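Local coordinates for protein Endonuclease/exonuclease/phosphatase (Beutenbergia cavernae DSM 12333, PDB 4RUW) that is of undetermined function but joins a fold of the endonuclease/exonuclease/phosphatase family, which carries a bound zinc ion, to an Ig-like beta-sandwich domain, at residues L177-L182 / L201-S206; L353-S356 / R360-L363. All coordinates share one frame; numbering follows the deposited sequence.

Contact 1 of 2, residues L177-L182 / L201-S206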
loop_
_atom_site.group_PDB
_atom_site.type_symbol
_atom_site.label_atom_id
_atom_site.label_comp_id
_atom_site.label_asym_id
_atom_site.label_seq_id
_atom_site.Cartn_x
_atom_site.Cartn_y
_atom_site.Cartn_z
ATOM N N LEU A 177 -8.315 -8.335 -20.349
ATOM C CA LEU A 177 -7.473 -7.874 -19.264
ATOM C C LEU A 177 -7.931 -6.499 -18.784
ATOM O O LEU A 177 -8.316 -5.644 -19.586
ATOM C CB LEU A 177 -6.018 -7.874 -19.700
ATOM C CG LEU A 177 -5.488 -9.303 -19.831
ATOM C CD1 LEU A 177 -4.179 -9.330 -20.600
ATOM C CD2 LEU A 177 -5.327 -9.930 -18.453
ATOM N N ARG A 178 -7.919 -6.314 -17.466
ATOM C CA ARG A 178 -8.409 -5.089 -16.844
ATOM C C ARG A 178 -7.421 -4.453 -15.871
ATOM O O ARG A 178 -7.492 -3.242 -15.635
ATOM C CB ARG A 178 -9.718 -5.346 -16.099
ATOM C CG ARG A 178 -10.828 -5.881 -16.976
ATOM C CD ARG A 178 -12.053 -6.259 -16.161
ATOM N NE ARG A 178 -13.053 -6.908 -17.005
ATOM C CZ ARG A 178 -13.999 -6.267 -17.686
ATOM N NH1 ARG A 178 -14.093 -4.945 -17.619
ATOM N NH2 ARG A 178 -14.851 -6.953 -18.438
ATOM N N ARG A 179 -6.527 -5.253 -15.287
ATOM C CA ARG A 179 -5.635 -4.771 -14.229
ATOM C C ARG A 179 -4.211 -5.179 -14.561
ATOM O O ARG A 179 -3.985 -6.226 -15.189
ATOM C CB ARG A 179 -6.022 -5.385 -12.879
ATOM C CG ARG A 179 -7.479 -5.172 -12.483
ATOM C CD ARG A 179 -7.845 -3.712 -12.342
ATOM N NE ARG A 179 -9.260 -3.579 -12.016
ATOM C CZ ARG A 179 -9.857 -2.431 -11.725
ATOM N NH1 ARG A 179 -9.151 -1.310 -11.719
ATOM N NH2 ARG A 179 -11.152 -2.412 -11.430
ATOM N N SER A 180 -3.235 -4.383 -14.138
ATOM C CA SER A 180 -1.839 -4.772 -14.311
ATOM C C SER A 180 -0.945 -4.133 -13.265
ATOM O O SER A 180 -1.364 -3.220 -12.540
ATOM C CB SER A 180 -1.336 -4.421 -15.714
ATOM O OG SER A 180 -1.234 -3.016 -15.879
ATOM N N LEU A 181 0.284 -4.629 -13.197
ATOM C CA LEU A 181 1.323 -4.110 -12.325
ATOM C C LEU A 181 2.383 -3.438 -13.186
ATOM O O LEU A 181 2.817 -4.010 -14.191
ATOM C CB LEU A 181 1.953 -5.268 -11.560
ATOM C CG LEU A 181 3.272 -4.994 -10.847
ATOM C CD1 LEU A 181 3.070 -4.066 -9.672
ATOM C CD2 LEU A 181 3.922 -6.294 -10.414
ATOM N N LEU A 182 2.779 -2.223 -12.805
ATOM C CA LEU A 182 3.865 -1.505 -13.462
ATOM C C LEU A 182 5.051 -1.435 -12.508
ATOM O O LEU A 182 4.907 -1.007 -11.369
ATOM C CB LEU A 182 3.422 -0.089 -13.829
ATOM C CG LEU A 182 4.524 0.866 -14.291
ATOM C CD1 LEU A 182 5.222 0.329 -15.539
ATOM C CD2 LEU A 182 3.959 2.257 -14.527
ATOM N N LEU A 201 -5.940 -2.992 -8.022
ATOM C CA LEU A 201 -6.572 -4.309 -8.092
ATOM C C LEU A 201 -8.072 -4.205 -8.358
ATOM O O LEU A 201 -8.646 -3.116 -8.244
ATOM C CB LEU A 201 -6.335 -5.089 -6.795
ATOM C CG LEU A 201 -4.879 -5.238 -6.357
ATOM C CD1 LEU A 201 -4.810 -6.114 -5.133
ATOM C CD2 LEU A 201 -3.985 -5.765 -7.476
ATOM N N SER A 202 -8.712 -5.328 -8.667
ATOM C CA SER A 202 -10.156 -5.331 -8.840
ATOM C C SER A 202 -10.873 -4.856 -7.583
ATOM O O SER A 202 -10.352 -4.962 -6.477
ATOM C CB SER A 202 -10.653 -6.735 -9.159
ATOM O OG SER A 202 -10.220 -7.175 -10.426
ATOM N N THR A 203 -12.082 -4.351 -7.770
ATOM C CA THR A 203 -12.960 -4.022 -6.655
ATOM C C THR A 203 -13.533 -5.303 -6.062
ATOM O O THR A 203 -13.683 -6.298 -6.765
ATOM C CB THR A 203 -14.130 -3.150 -7.119
ATOM O OG1 THR A 203 -14.932 -3.891 -8.049
ATOM C CG2 THR A 203 -13.615 -1.878 -7.769
ATOM N N PRO A 204 -13.855 -5.296 -4.762
ATOM C CA PRO A 204 -14.394 -6.511 -4.142
ATOM C C PRO A 204 -15.910 -6.576 -4.309
ATOM O O PRO A 204 -16.645 -6.669 -3.327
ATOM C CB PRO A 204 -14.019 -6.333 -2.671
ATOM C CG PRO A 204 -14.080 -4.855 -2.470
ATOM C CD PRO A 204 -13.615 -4.231 -3.771
ATOM N N GLY A 205 -16.374 -6.559 -5.553
ATOM C CA GLY A 205 -17.793 -6.426 -5.832
ATOM C C GLY A 205 -18.619 -7.691 -5.689
ATOM O O GLY A 205 -19.847 -7.638 -5.743
ATOM N N SER A 206 -17.954 -8.827 -5.506
ATOM C CA SER A 206 -18.616 -10.126 -5.450
ATOM C C SER A 206 -17.599 -11.156 -4.991
ATOM O O SER A 206 -16.402 -10.865 -4.946
ATOM C CB SER A 206 -19.101 -10.522 -6.841
ATOM O OG SER A 206 -17.980 -10.738 -7.688
HETATM O O HOH W 1 -10.964 -5.860 -12.592
HETATM O O HOH W 2 -13.253 -4.502 -10.545
#

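Contact 2 of 2, residues L353-S356 / R360-L363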
loop_
_atom_site.group_PDB
_atom_site.type_symbol
_atom_site.label_atom_id
_atom_site.label_comp_id
_atom_site.label_asym_id
_atom_site.label_seq_id
_atom_site.Cartn_x
_atom_site.Cartn_y
_atom_site.Cartn_z
ATOM N N LEU A 353 10.262 -8.182 12.520
ATOM C CA LEU A 353 11.537 -7.836 13.126
ATOM C C LEU A 353 12.519 -7.478 12.020
ATOM O O LEU A 353 12.623 -8.192 11.020
ATOM C CB LEU A 353 12.064 -9.029 13.928
ATOM C CG LEU A 353 13.453 -8.880 14.547
ATOM C CD1 LEU A 353 13.432 -7.876 15.685
ATOM C CD2 LEU A 353 13.963 -10.239 15.020
ATOM N N THR A 354 13.229 -6.368 12.188
ATOM C CA THR A 354 14.289 -5.994 11.262
ATOM C C THR A 354 15.557 -5.711 12.043
ATOM O O THR A 354 15.532 -4.991 13.040
ATOM C CB THR A 354 13.913 -4.738 10.443
ATOM O OG1 THR A 354 12.626 -4.914 9.837
ATOM C CG2 THR A 354 14.945 -4.469 9.357
ATOM N N ALA A 355 16.665 -6.305 11.605
ATOM C CA ALA A 355 17.974 -6.024 12.185
ATOM C C ALA A 355 18.821 -5.342 11.120
ATOM O O ALA A 355 18.831 -5.769 9.967
ATOM C CB ALA A 355 18.656 -7.316 12.661
ATOM N N SER A 356 19.529 -4.285 11.495
ATOM C CA SER A 356 20.417 -3.617 10.551
ATOM C C SER A 356 21.681 -3.118 11.240
ATOM O O SER A 356 21.760 -3.094 12.465
ATOM C CB SER A 356 19.696 -2.466 9.845
ATOM O OG SER A 356 19.268 -1.481 10.768
ATOM N N ARG A 360 21.238 -2.164 15.174
ATOM C CA ARG A 360 19.887 -1.656 15.366
ATOM C C ARG A 360 18.849 -2.759 15.196
ATOM O O ARG A 360 18.956 -3.602 14.307
ATOM C CB ARG A 360 19.592 -0.491 14.420
ATOM C CG ARG A 360 18.276 0.203 14.717
ATOM C CD ARG A 360 18.143 1.517 13.962
ATOM N NE ARG A 360 18.594 2.666 14.741
ATOM C CZ ARG A 360 18.382 3.930 14.386
ATOM N NH1 ARG A 360 18.819 4.925 15.147
ATOM N NH2 ARG A 360 17.723 4.201 13.266
ATOM N N LEU A 361 17.850 -2.749 16.071
ATOM C CA LEU A 361 16.744 -3.684 15.976
ATOM C C LEU A 361 15.442 -2.898 15.945
ATOM O O LEU A 361 15.305 -1.874 16.621
ATOM C CB LEU A 361 16.742 -4.637 17.172
ATOM C CG LEU A 361 17.931 -5.594 17.241
ATOM C CD1 LEU A 361 17.980 -6.315 18.585
ATOM C CD2 LEU A 361 17.869 -6.586 16.098
ATOM N N ARG A 362 14.492 -3.375 15.147
ATOM C CA ARG A 362 13.166 -2.781 15.071
ATOM C C ARG A 362 12.125 -3.883 15.117
ATOM O O ARG A 362 12.244 -4.884 14.411
ATOM C CB ARG A 362 12.992 -1.965 13.783
ATOM C CG ARG A 362 11.595 -1.342 13.635
ATOM C CD ARG A 362 11.439 -0.618 12.309
ATOM N NE ARG A 362 11.562 -1.546 11.187
ATOM C CZ ARG A 362 11.796 -1.181 9.931
ATOM N NH1 ARG A 362 11.930 0.099 9.627
ATOM N NH2 ARG A 362 11.908 -2.096 8.977
ATOM N N LEU A 363 11.104 -3.692 15.948
ATOM C CA LEU A 363 9.983 -4.614 16.023
ATOM C C LEU A 363 8.701 -3.831 15.779
ATOM O O LEU A 363 8.400 -2.884 16.516
ATOM C CB LEU A 363 9.957 -5.263 17.405
ATOM C CG LEU A 363 9.173 -6.535 17.698
ATOM C CD1 LEU A 363 9.342 -7.537 16.579
ATOM C CD2 LEU A 363 9.650 -7.138 19.013
HETATM O O HOH W 3 10.518 -4.274 11.507
HETATM O O HOH W 4 16.666 -2.386 12.283
#

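Contact 1 of 2, residues L177-L182 / L201-S206
Arg179 sets one face of its guanidinium against the carbonyl oxygen of Leu201, with Ser202 CA oblique to it, so that a charged group meets the loop 201-206 by its face and through water, with no direct hydrogen bond between the two segments. Leu201 O stands over the centre of that face, 3.7 Å from Arg179 CZ. Ser202 CA lies 3.7 Å from Arg179 NE. The first torsion (chi1 -55°) sets Arg179 CG beside its own backbone N, 4.0 Å from Ser202 OG, and the bend at chi2 (-61°) then carries CD and the guanidinium along the Leu201-Ser202 backbone.

The edge of the guanidinium is used quite differently from its face. Two waters lie there in its plane, and both accept hydrogen bonds from it. One takes the N-H of Arg179 NE at 2.9 Å and is also bonded to Ser202 OG, 2.6 Å from that water. The other accepts from Arg179 NH2 and, at 3.0 Å, from the backbone N of Thr203. Ser202 OG is gripped further by Gln216 of helix 207-222 and by Asn168, while Asn237 ND2 bonds Leu201 O, the oxygen lying over the guanidinium.

Within the fold of the DNase I-like clan, the contact joins the beginning of strand 179-188 to the loop that leaves its neighbour, strand 192-200, and leads into helix 207-222. No backbone hydrogen bond joins the two segments here; the Arg179 side chain and two waters connect them. The negative end of the Leu201 carbonyl over a cationic face should be electrostatically favourable, though weaker than a direct bond, and the in-plane waters probably help to fix the rotation of the guanidinium while carrying its hydrogen bonds to the loop.

Contact 2 of 2, residues L353-S356 / R360-L363
Thr354 and Arg362 sit side by side on one face of a beta hairpin, the antiparallel turn-linked pair formed by strands 349-356 and 360-367 in the Ig-like domain. Their side chains point the same way, and Arg362 NH2 gives a hydrogen bond to Thr354 OG1 at 3.0 Å. The hydroxyl lies near the edge of the guanidinium but 20° out of its plane. Arg362 can reach it because its chain, extended through the first two torsions, turns at chi3 (63°) and brings NH2 alongside Thr354.

Beneath these side chains the axes of the two short strand segments come within 4.8 Å and run antiparallel at 167°. Thr354 with Arg362 and Ser356 with Arg360 are hydrogen-bonded pairs, each closed by two N-H to O=C bonds; Thr354 N to Arg362 O, at 2.8 Å, is nearly straight. Leu353 with Leu363 and Ala355 with Leu361 are the non-hydrogen-bonded pairs, whose side chains share the opposite face. There Leu361 brings its CD2 branch to 3.6 Å from Ala355 CB, and Leu363 CD1 lies 4.1 Å from Leu353 CB.

Further out, the hairpin lies inside a four-stranded sheet, between strands 334-342 and 405-410. On its apolar face Leu413 touches both Ala355 and Leu361. On the other, Pro302 and Phe304 reach in from the DNase I-like part of the chain: their carbonyl oxygens accept hydrogen bonds from Arg362 NH2 and NH1 respectively. This second shell positions the guanidinium and ties the hairpin to the neighbouring domain. Two waters also bind on this face, one accepting from Arg362 NE at 2.9 Å while also bonding Thr354 OG1, and another donating to Thr354 O at 2.9 Å while also bonding Ser356 OG.

Contact 1 and contact 2 show one principle at two places in a single chain: in both, an arginine is held by neutral oxygens, with water among its partners. They lie in different parts of the protein on opposite sides of the chain's centre, with centres 34 Å apart and nearest atoms about 21 Å apart, so neither touches the other. In contact 1 the Arg179 side chain is about 13 Å from the zinc ion held by His98, Asp100, His107 and His137, too far to bind it. Contact 2 lies where the Ig-like domain meets Pro302 and Phe304 of the DNase I-like part.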